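Local coordinates for Xcc_ctr_pt (Xanthomonas campestris pv. campestris, PDB 6NJW), which is the C-terminal, Toprim-containing region of a Class 2 OLD family nuclease and probably cleaves nucleic acid by a two-metal mechanism, at residues E186-G189 with K190-A194; A165-Q168 with W169-D172; N60-P63 with Y64-L68. All coordinates share one frame; numbering follows the deposited sequence.

How the contacts relate
Read from the N terminus, contact 3 comes first, where the loop after strand 51-55 enters the short helix 62-68, beside the parallel sheet of the Toprim domain. Contact 2 follows, in the last turns of helix 160-171. Contact 1 closes the series at Gly189, where helix 178-188 gives way to helix 190-197. Each is local, made within one continuous piece of chain, so none nests in or crosses another. Helix 160-171 and helix 178-188 follow each other in the chain; contacts 1 and 2 have centres about 20 Å apart, and both touch helix 134-154. Contacts 2 and 3 lie on opposite sides of the chain's centre, about 40 Å apart between centres.

Contact 1: residues E186-G189 with K190-A194; sequences ERIG and KGRFA
The carbonyl oxygen Gly189 O receives the backbone N-H of Phe193, with Phe193 N 2.8 Å from Gly189 O and an N-H...O angle of 165°. This is the first i to i+4 bond of a new helix. A single residue forms the tight turn between two consecutive helices: Gly189 follows the C-terminal end of 178-188 and is the N-cap of 190-197. Its positive phi (111°) is a conformation that glycine, lacking a beta carbon, adopts without strain. A weak backbone bond from Gly189 N to Glu186 O, 3.2 Å long, is the last trace of the outgoing helix.

Two side chains of the second helix fold back over the end of the first. Arg192 crosses Ile188 at about a right angle: its CG lies 4.0 Å from Ile188 CG2. Arg192 CD is 3.6 Å from Ile188 O, an aliphatic contact, although that oxygen sits at the guanidinium edge, near its plane. Phe193 is reached by the other branch of the isoleucine, Ile188 CD1, 4.0 Å from Phe193 CD1 and oblique to the ring. The isoleucine divides its branches between two neighbours because CG2 is anti to the backbone N while CG1 (chi1 -63°) lies beside it. From helix 134-154, Val150 and Ile151 cover Phe193, and Glu154 lies at the rim beside Ile188 and Arg192.

On the polar side Glu186 meets the chain of Lys190, not its charge. The ammonium is taken by a salt bridge to Glu135, and Lys190 NZ stays 5.3 Å from Glu186 OE2, where attraction between opposite charges could still be felt. The carboxylate instead rests by the aliphatic part of the lysine, Glu186 OE2 lying 3.5 Å from Lys190 CD.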
ATOM      1  N   GLU A 186      15.134  -6.617  -0.738  1.00 38.79           N
ATOM      2  CA  GLU A 186      14.807  -7.678  -1.691  1.00 40.80           C
ATOM      3  C   GLU A 186      15.608  -8.951  -1.413  1.00 39.04           C
ATOM      4  O   GLU A 186      15.101 -10.065  -1.615  1.00 38.77           O
ATOM      5  CB  GLU A 186      15.034  -7.170  -3.117  1.00 43.90           C
ATOM      6  CG  GLU A 186      14.993  -8.230  -4.211  1.00 55.27           C
ATOM      7  CD  GLU A 186      13.590  -8.788  -4.483  1.00 67.21           C
ATOM      8  OE1 GLU A 186      13.488  -9.964  -4.912  1.00 65.24           O
ATOM      9  OE2 GLU A 186      12.595  -8.051  -4.279  1.00 69.10           O
ATOM     10  N   ARG A 187      16.836  -8.821  -0.906  1.00 38.26           N
ATOM     11  CA  ARG A 187      17.603 -10.019  -0.556  1.00 40.87           C
ATOM     12  C   ARG A 187      16.961 -10.756   0.619  1.00 42.48           C
ATOM     13  O   ARG A 187      16.888 -11.991   0.631  1.00 41.99           O
ATOM     14  CB  ARG A 187      19.054  -9.638  -0.238  1.00 36.09           C
ATOM     15  CG  ARG A 187      19.968 -10.841   0.027  1.00 37.55           C
ATOM     16  CD  ARG A 187      21.421 -10.411   0.141  1.00 37.30           C
ATOM     17  NE  ARG A 187      21.846  -9.684  -1.047  1.00 39.36           N
ATOM     18  CZ  ARG A 187      22.715  -8.682  -1.036  1.00 42.49           C
ATOM     19  NH1 ARG A 187      23.016  -8.053  -2.165  1.00 38.17           N
ATOM     20  NH2 ARG A 187      23.273  -8.299   0.106  1.00 38.40           N
ATOM     21  N   ILE A 188      16.465 -10.011   1.606  1.00 40.18           N
ATOM     22  CA  ILE A 188      15.739 -10.634   2.709  1.00 42.28           C
ATOM     23  C   ILE A 188      14.429 -11.242   2.218  1.00 40.29           C
ATOM     24  O   ILE A 188      14.008 -12.307   2.686  1.00 41.99           O
ATOM     25  CB  ILE A 188      15.504  -9.581   3.802  1.00 41.68           C
ATOM     26  CG1 ILE A 188      16.837  -9.109   4.369  1.00 39.59           C
ATOM     27  CG2 ILE A 188      14.557 -10.117   4.899  1.00 46.43           C
ATOM     28  CD1 ILE A 188      16.732  -7.864   5.246  1.00 40.85           C
ATOM     29  N   GLY A 189      13.790 -10.608   1.244  1.00 39.55           N
ATOM     30  CA  GLY A 189      12.444 -10.961   0.841  1.00 42.45           C
ATOM     31  C   GLY A 189      11.516  -9.833   1.241  1.00 39.70           C
ATOM     32  O   GLY A 189      11.466  -9.454   2.409  1.00 38.73           O
ATOM     33  N   LYS A 190      10.795  -9.259   0.286  1.00 37.74           N
ATOM     34  CA  LYS A 190       9.953  -8.117   0.615  1.00 45.76           C
ATOM     35  C   LYS A 190       8.875  -8.496   1.619  1.00 43.09           C
ATOM     36  O   LYS A 190       8.614  -7.750   2.564  1.00 42.82           O
ATOM     37  CB  LYS A 190       9.346  -7.529  -0.656  1.00 45.26           C
ATOM     38  CG  LYS A 190      10.370  -6.704  -1.415  1.00 48.32           C
ATOM     39  CD  LYS A 190       9.896  -6.314  -2.803  1.00 57.15           C
ATOM     40  CE  LYS A 190       9.336  -4.910  -2.804  1.00 62.93           C
ATOM     41  NZ  LYS A 190      10.130  -3.992  -1.928  1.00 60.53           N
ATOM     42  N   GLY A 191       8.248  -9.659   1.442  1.00 45.74           N
ATOM     43  CA  GLY A 191       7.248 -10.095   2.404  1.00 45.67           C
ATOM     44  C   GLY A 191       7.849 -10.407   3.760  1.00 47.39           C
ATOM     45  O   GLY A 191       7.334  -9.974   4.794  1.00 45.84           O
ATOM     46  N   ARG A 192       8.963 -11.147   3.774  1.00 40.10           N
ATOM     47  CA  ARG A 192       9.610 -11.478   5.040  1.00 39.00           C
ATOM     48  C   ARG A 192      10.019 -10.220   5.786  1.00 41.68           C
ATOM     49  O   ARG A 192       9.799 -10.105   7.000  1.00 41.04           O
ATOM     50  CB  ARG A 192      10.827 -12.379   4.790  1.00 42.50           C
ATOM     51  CG  ARG A 192      11.700 -12.607   6.017  1.00 51.82           C
ATOM     52  CD  ARG A 192      12.794 -13.657   5.764  1.00 55.63           C
ATOM     53  NE  ARG A 192      12.230 -14.877   5.195  1.00 60.70           N
ATOM     54  CZ  ARG A 192      11.864 -15.937   5.909  1.00 67.17           C
ATOM     55  NH1 ARG A 192      12.017 -15.939   7.231  1.00 60.67           N
ATOM     56  NH2 ARG A 192      11.348 -16.999   5.298  1.00 66.51           N
ATOM     57  N   PHE A 193      10.599  -9.254   5.070  1.00 38.43           N
ATOM     58  CA  PHE A 193      11.007  -7.998   5.693  1.00 37.70           C
ATOM     59  C   PHE A 193       9.818  -7.261   6.298  1.00 40.65           C
ATOM     60  O   PHE A 193       9.893  -6.757   7.424  1.00 38.61           O
ATOM     61  CB  PHE A 193      11.705  -7.109   4.660  1.00 36.91           C
ATOM     62  CG  PHE A 193      12.179  -5.818   5.224  1.00 41.85           C
ATOM     63  CD1 PHE A 193      13.353  -5.767   5.953  1.00 45.65           C
ATOM     64  CD2 PHE A 193      11.447  -4.655   5.047  1.00 41.83           C
ATOM     65  CE1 PHE A 193      13.790  -4.576   6.488  1.00 44.46           C
ATOM     66  CE2 PHE A 193      11.871  -3.464   5.585  1.00 43.92           C
ATOM     67  CZ  PHE A 193      13.045  -3.416   6.307  1.00 44.93           C
ATOM     68  N   ALA A 194       8.716  -7.161   5.550  1.00 42.71           N
ATOM     69  CA  ALA A 194       7.560  -6.405   6.036  1.00 41.78           C
ATOM     70  C   ALA A 194       6.948  -7.055   7.275  1.00 43.86           C
ATOM     71  O   ALA A 194       6.524  -6.358   8.204  1.00 43.73           O
ATOM     72  CB  ALA A 194       6.511  -6.276   4.930  1.00 43.94           C
TER

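Contact 2: residues A165-Q168 with W169-D172; sequences ALQQ and WVDD
Residues 165-168 run straight into 169-172 as the closing turns of helix 160-171, with successive backbone bonds from Trp169 N to Ala165 O, Val170 N to Leu166 O and Asp171 N to Gln167 O. The ladder frays at Asp172, which leaves helical geometry; its N makes two weak bonds, to Gln168 O and Trp169 O.

Trp169 carries most of the side-chain contact. Its CG lies beside its own backbone N (chi1 -53°), which turns the indole back over the preceding turn. Ala165 O sits over one face of the ring system, 3.1 Å above the plane and offset toward the rim, while still accepting the backbone N-H of Trp169. On that same face Leu166 makes a CH-pi contact: its CA lies 4.2 Å from the centroid of the six-membered ring of Trp169 and 28° off the normal. The Leu166 side chain then crosses the indole at about a right angle, bringing Leu166 CD1 to 3.5 Å from Trp169 CE3. Ala165 CB adds a looser contact to Trp169 CZ2.

These are i to i+3 and i to i+4 contacts on one face of an alpha-helix near its C terminus, and the indole also joins that helix to its neighbours. Phe139 of helix 134-154 touches Trp169, as do Leu180 and Leu181 of helix 178-188.

Away from the indole, Gln167 bends at chi2 (53°) and extends its amide along the helix to Asp171. The bond from Gln167 NE2 to Asp171 OD1 is long, at 3.2 Å, and bent; OD1 lies in the plane of the Gln167 amide, while NE2 comes from above the carboxylate plane. Gln148 donates to Gln167 OE1 at the other end of that amide, which is consistent with its modelled orientation.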
ATOM      1  N   ALA A 165      27.255   2.382   5.968  1.00 57.56           N
ATOM      2  CA  ALA A 165      26.275   3.129   5.189  1.00 61.75           C
ATOM      3  C   ALA A 165      24.913   3.090   5.866  1.00 59.75           C
ATOM      4  O   ALA A 165      24.198   4.097   5.900  1.00 60.14           O
ATOM      5  CB  ALA A 165      26.187   2.578   3.767  1.00 49.94           C
ATOM      6  N   LEU A 166      24.557   1.935   6.433  1.00 58.06           N
ATOM      7  CA  LEU A 166      23.272   1.782   7.104  1.00 58.36           C
ATOM      8  C   LEU A 166      23.188   2.690   8.324  1.00 61.67           C
ATOM      9  O   LEU A 166      22.198   3.408   8.512  1.00 56.41           O
ATOM     10  CB  LEU A 166      23.073   0.320   7.511  1.00 51.17           C
ATOM     11  CG  LEU A 166      21.713  -0.074   8.101  1.00 56.61           C
ATOM     12  CD1 LEU A 166      20.574   0.472   7.260  1.00 57.94           C
ATOM     13  CD2 LEU A 166      21.594  -1.582   8.248  1.00 52.81           C
ATOM     14  N   GLN A 167      24.219   2.651   9.177  1.00 58.87           N
ATOM     15  CA  GLN A 167      24.269   3.549  10.327  1.00 62.23           C
ATOM     16  C   GLN A 167      24.193   5.001   9.882  1.00 60.19           C
ATOM     17  O   GLN A 167      23.564   5.835  10.543  1.00 66.62           O
ATOM     18  CB  GLN A 167      25.542   3.288  11.134  1.00 63.88           C
ATOM     19  CG  GLN A 167      25.591   4.002  12.481  1.00 62.20           C
ATOM     20  CD  GLN A 167      24.364   3.728  13.323  1.00 61.73           C
ATOM     21  OE1 GLN A 167      24.122   2.591  13.730  1.00 60.31           O
ATOM     22  NE2 GLN A 167      23.577   4.771  13.589  1.00 58.67           N
ATOM     23  N   GLN A 168      24.796   5.308   8.738  1.00 64.54           N
ATOM     24  CA  GLN A 168      24.792   6.672   8.220  1.00 62.92           C
ATOM     25  C   GLN A 168      23.398   7.098   7.763  1.00 65.27           C
ATOM     26  O   GLN A 168      22.996   8.250   7.976  1.00 60.13           O
ATOM     27  CB  GLN A 168      25.816   6.763   7.090  1.00 65.12           C
ATOM     28  CG  GLN A 168      25.706   7.925   6.145  1.00 72.12           C
ATOM     29  CD  GLN A 168      26.842   7.903   5.141  1.00 81.99           C
ATOM     30  OE1 GLN A 168      27.765   7.090   5.258  1.00 83.84           O
ATOM     31  NE2 GLN A 168      26.780   8.783   4.143  1.00 83.24           N
ATOM     32  N   TRP A 169      22.640   6.192   7.138  1.00 56.70           N
ATOM     33  CA  TRP A 169      21.270   6.533   6.760  1.00 62.09           C
ATOM     34  C   TRP A 169      20.399   6.759   7.986  1.00 62.36           C
ATOM     35  O   TRP A 169      19.526   7.632   7.983  1.00 62.11           O
ATOM     36  CB  TRP A 169      20.637   5.435   5.912  1.00 61.77           C
ATOM     37  CG  TRP A 169      21.401   5.006   4.719  1.00 60.26           C
ATOM     38  CD1 TRP A 169      22.259   5.755   3.965  1.00 62.10           C
ATOM     39  CD2 TRP A 169      21.362   3.713   4.125  1.00 57.85           C
ATOM     40  NE1 TRP A 169      22.757   5.000   2.934  1.00 61.96           N
ATOM     41  CE2 TRP A 169      22.227   3.738   3.014  1.00 60.39           C
ATOM     42  CE3 TRP A 169      20.684   2.528   4.431  1.00 56.57           C
ATOM     43  CZ2 TRP A 169      22.436   2.620   2.209  1.00 61.28           C
ATOM     44  CZ3 TRP A 169      20.883   1.423   3.628  1.00 55.53           C
ATOM     45  CH2 TRP A 169      21.754   1.473   2.532  1.00 53.39           C
ATOM     46  N   VAL A 170      20.594   5.951   9.027  1.00 58.14           N
ATOM     47  CA  VAL A 170      19.826   6.135  10.250  1.00 61.29           C
ATOM     48  C   VAL A 170      20.120   7.503  10.850  1.00 66.45           C
ATOM     49  O   VAL A 170      19.207   8.230  11.254  1.00 61.99           O
ATOM     50  CB  VAL A 170      20.133   5.000  11.240  1.00 60.48           C
ATOM     51  CG1 VAL A 170      19.558   5.315  12.609  1.00 62.79           C
ATOM     52  CG2 VAL A 170      19.579   3.689  10.715  1.00 62.48           C
ATOM     53  N   ASP A 171      21.399   7.886  10.888  1.00 68.24           N
ATOM     54  CA  ASP A 171      21.784   9.176  11.448  1.00 64.40           C
ATOM     55  C   ASP A 171      21.264  10.343  10.624  1.00 64.13           C
ATOM     56  O   ASP A 171      21.167  11.454  11.144  1.00 73.34           O
ATOM     57  CB  ASP A 171      23.307   9.262  11.566  1.00 62.59           C
ATOM     58  CG  ASP A 171      23.861   8.322  12.614  1.00 67.04           C
ATOM     59  OD1 ASP A 171      23.074   7.887  13.486  1.00 70.80           O
ATOM     60  OD2 ASP A 171      25.076   8.012  12.572  1.00 71.84           O
ATOM     61  N   ASP A 172      20.924  10.123   9.359  1.00 66.42           N
ATOM     62  CA  ASP A 172      20.419  11.190   8.496  1.00 70.32           C
ATOM     63  C   ASP A 172      19.529  10.583   7.428  1.00 70.45           C
ATOM     64  O   ASP A 172      19.918  10.463   6.259  1.00 72.64           O
ATOM     65  CB  ASP A 172      21.567  11.981   7.872  1.00 73.65           C
ATOM     66  CG  ASP A 172      21.093  13.207   7.120  1.00 73.86           C
ATOM     67  OD1 ASP A 172      19.863  13.397   6.988  1.00 73.18           O
ATOM     68  OD2 ASP A 172      21.956  13.977   6.650  1.00 75.13           O
TER

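Contact 3: residues N60-P63 with Y64-L68; sequences NFTP and YVKLL
Residues 60-63 enter helix 62-68, and 64-68 carry it to its end, with backbone bonds from Val65 N to Phe61 O, Lys66 N to Thr62 O and Leu67 N to Pro63 O. Phe61 O is shared, since Tyr64 N also approaches it in a weak bond of 3.1 Å. Before the turn, the side chain of Asn60 caps the helix: Asn60 OD1 accepts from Thr62 N at 3.3 Å, with Thr62 N approaching from well above the plane of the amide.

The Tyr64 ring swings back toward this entry. With CG beside the backbone N (chi1 -69°), its edge faces Phe61 O and Asn60 O near the ring plane, and Tyr64 CD1 is 4.3 Å from Asn60 O. On another side of the turn, extended Lys66 passes Thr62, its CG 3.5 Å from Thr62 O and its CE 4.0 Å from Thr62 CG2.

The Phe61 ring packs among Leu25, Ile79 and Thr81 of the Toprim core, and touches Glu27, a magnesium ligand of this protein though not bound to the metal in this model. Pro63, with no N-H to give, is readily accommodated in a first turn, whose N-H groups have no i-4 carbonyl within the helix; the cap satisfies Thr62 N, and Phe61 O accepts one good bond and one weak one.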
ATOM      1  N   ASN A  60      -0.893  -4.243 -12.445  1.00 43.90           N
ATOM      2  CA  ASN A  60      -2.079  -4.362 -13.275  1.00 46.52           C
ATOM      3  C   ASN A  60      -3.270  -4.605 -12.358  1.00 43.29           C
ATOM      4  O   ASN A  60      -3.560  -5.745 -11.996  1.00 39.43           O
ATOM      5  CB  ASN A  60      -1.939  -5.476 -14.303  1.00 42.45           C
ATOM      6  CG  ASN A  60      -3.115  -5.514 -15.247  1.00 45.02           C
ATOM      7  OD1 ASN A  60      -3.916  -4.575 -15.289  1.00 48.96           O
ATOM      8  ND2 ASN A  60      -3.237  -6.596 -16.006  1.00 52.23           N
ATOM      9  N   PHE A  61      -3.972  -3.528 -12.006  1.00 40.80           N
ATOM     10  CA  PHE A  61      -5.155  -3.615 -11.166  1.00 43.20           C
ATOM     11  C   PHE A  61      -6.426  -3.889 -11.957  1.00 40.83           C
ATOM     12  O   PHE A  61      -7.452  -4.228 -11.361  1.00 35.56           O
ATOM     13  CB  PHE A  61      -5.309  -2.312 -10.356  1.00 34.45           C
ATOM     14  CG  PHE A  61      -4.272  -2.160  -9.269  1.00 34.27           C
ATOM     15  CD1 PHE A  61      -4.470  -2.733  -8.028  1.00 31.91           C
ATOM     16  CD2 PHE A  61      -3.094  -1.476  -9.507  1.00 39.76           C
ATOM     17  CE1 PHE A  61      -3.519  -2.609  -7.027  1.00 33.98           C
ATOM     18  CE2 PHE A  61      -2.126  -1.343  -8.519  1.00 41.87           C
ATOM     19  CZ  PHE A  61      -2.334  -1.915  -7.267  1.00 35.48           C
ATOM     20  N   THR A  62      -6.381  -3.786 -13.283  1.00 36.48           N
ATOM     21  CA  THR A  62      -7.618  -3.830 -14.063  1.00 38.99           C
ATOM     22  C   THR A  62      -8.422  -5.120 -13.891  1.00 37.54           C
ATOM     23  O   THR A  62      -9.653  -5.029 -13.730  1.00 39.60           O
ATOM     24  CB  THR A  62      -7.279  -3.570 -15.537  1.00 41.49           C
ATOM     25  OG1 THR A  62      -6.506  -2.371 -15.611  1.00 39.92           O
ATOM     26  CG2 THR A  62      -8.541  -3.376 -16.335  1.00 39.10           C
ATOM     27  N   PRO A  63      -7.835  -6.323 -13.934  1.00 39.16           N
ATOM     28  CA  PRO A  63      -8.665  -7.531 -13.762  1.00 40.25           C
ATOM     29  C   PRO A  63      -9.371  -7.578 -12.427  1.00 38.88           C
ATOM     30  O   PRO A  63     -10.494  -8.090 -12.347  1.00 33.43           O
ATOM     31  CB  PRO A  63      -7.653  -8.678 -13.888  1.00 39.34           C
ATOM     32  CG  PRO A  63      -6.524  -8.083 -14.672  1.00 44.45           C
ATOM     33  CD  PRO A  63      -6.431  -6.670 -14.213  1.00 41.23           C
ATOM     34  N   TYR A  64      -8.750  -7.049 -11.370  1.00 37.39           N
ATOM     35  CA  TYR A  64      -9.399  -7.038 -10.060  1.00 36.67           C
ATOM     36  C   TYR A  64     -10.513  -6.007  -9.978  1.00 35.99           C
ATOM     37  O   TYR A  64     -11.538  -6.246  -9.325  1.00 35.19           O
ATOM     38  CB  TYR A  64      -8.358  -6.784  -8.975  1.00 36.80           C
ATOM     39  CG  TYR A  64      -7.439  -7.959  -8.848  1.00 37.54           C
ATOM     40  CD1 TYR A  64      -6.337  -8.099  -9.691  1.00 43.73           C
ATOM     41  CD2 TYR A  64      -7.699  -8.961  -7.932  1.00 44.88           C
ATOM     42  CE1 TYR A  64      -5.489  -9.192  -9.596  1.00 44.84           C
ATOM     43  CE2 TYR A  64      -6.862 -10.066  -7.828  1.00 49.03           C
ATOM     44  CZ  TYR A  64      -5.763 -10.172  -8.662  1.00 49.85           C
ATOM     45  OH  TYR A  64      -4.930 -11.261  -8.553  1.00 56.78           O
ATOM     46  N   VAL A  65     -10.325  -4.833 -10.585  1.00 35.24           N
ATOM     47  CA  VAL A  65     -11.413  -3.862 -10.600  1.00 34.08           C
ATOM     48  C   VAL A  65     -12.587  -4.391 -11.422  1.00 37.75           C
ATOM     49  O   VAL A  65     -13.759  -4.160 -11.083  1.00 37.89           O
ATOM     50  CB  VAL A  65     -10.906  -2.496 -11.109  1.00 30.86           C
ATOM     51  CG1 VAL A  65     -12.060  -1.523 -11.294  1.00 34.54           C
ATOM     52  CG2 VAL A  65      -9.901  -1.939 -10.130  1.00 36.74           C
ATOM     53  N   LYS A  66     -12.304  -5.127 -12.505  1.00 36.14           N
ATOM     54  CA  LYS A  66     -13.401  -5.775 -13.231  1.00 35.10           C
ATOM     55  C   LYS A  66     -14.143  -6.763 -12.339  1.00 32.11           C
ATOM     56  O   LYS A  66     -15.378  -6.793 -12.320  1.00 35.70           O
ATOM     57  CB  LYS A  66     -12.861  -6.472 -14.486  1.00 35.12           C
ATOM     58  CG  LYS A  66     -12.498  -5.505 -15.625  1.00 40.65           C
ATOM     59  CD  LYS A  66     -11.835  -6.266 -16.790  1.00 43.91           C
ATOM     60  CE  LYS A  66     -11.601  -5.383 -18.008  1.00 49.07           C
ATOM     61  NZ  LYS A  66     -11.000  -6.188 -19.124  1.00 48.34           N
ATOM     62  N   LEU A  67     -13.411  -7.560 -11.568  1.00 35.46           N
ATOM     63  CA  LEU A  67     -14.066  -8.537 -10.695  1.00 37.90           C
ATOM     64  C   LEU A  67     -14.934  -7.859  -9.635  1.00 37.92           C
ATOM     65  O   LEU A  67     -16.043  -8.321  -9.335  1.00 36.37           O
ATOM     66  CB  LEU A  67     -13.017  -9.423 -10.034  1.00 32.37           C
ATOM     67  CG  LEU A  67     -13.536 -10.358  -8.940  1.00 40.65           C
ATOM     68  CD1 LEU A  67     -14.501 -11.406  -9.534  1.00 39.76           C
ATOM     69  CD2 LEU A  67     -12.358 -11.037  -8.232  1.00 39.17           C
ATOM     70  N   LEU A  68     -14.448  -6.758  -9.056  1.00 36.74           N
ATOM     71  CA  LEU A  68     -15.119  -6.115  -7.926  1.00 36.13           C
ATOM     72  C   LEU A  68     -16.033  -4.963  -8.328  1.00 35.91           C
ATOM     73  O   LEU A  68     -16.839  -4.522  -7.507  1.00 40.15           O
ATOM     74  CB  LEU A  68     -14.070  -5.615  -6.909  1.00 40.51           C
ATOM     75  CG  LEU A  68     -13.015  -6.650  -6.508  1.00 40.39           C
ATOM     76  CD1 LEU A  68     -11.840  -5.989  -5.784  1.00 39.53           C
ATOM     77  CD2 LEU A  68     -13.616  -7.747  -5.647  1.00 41.61           C
TER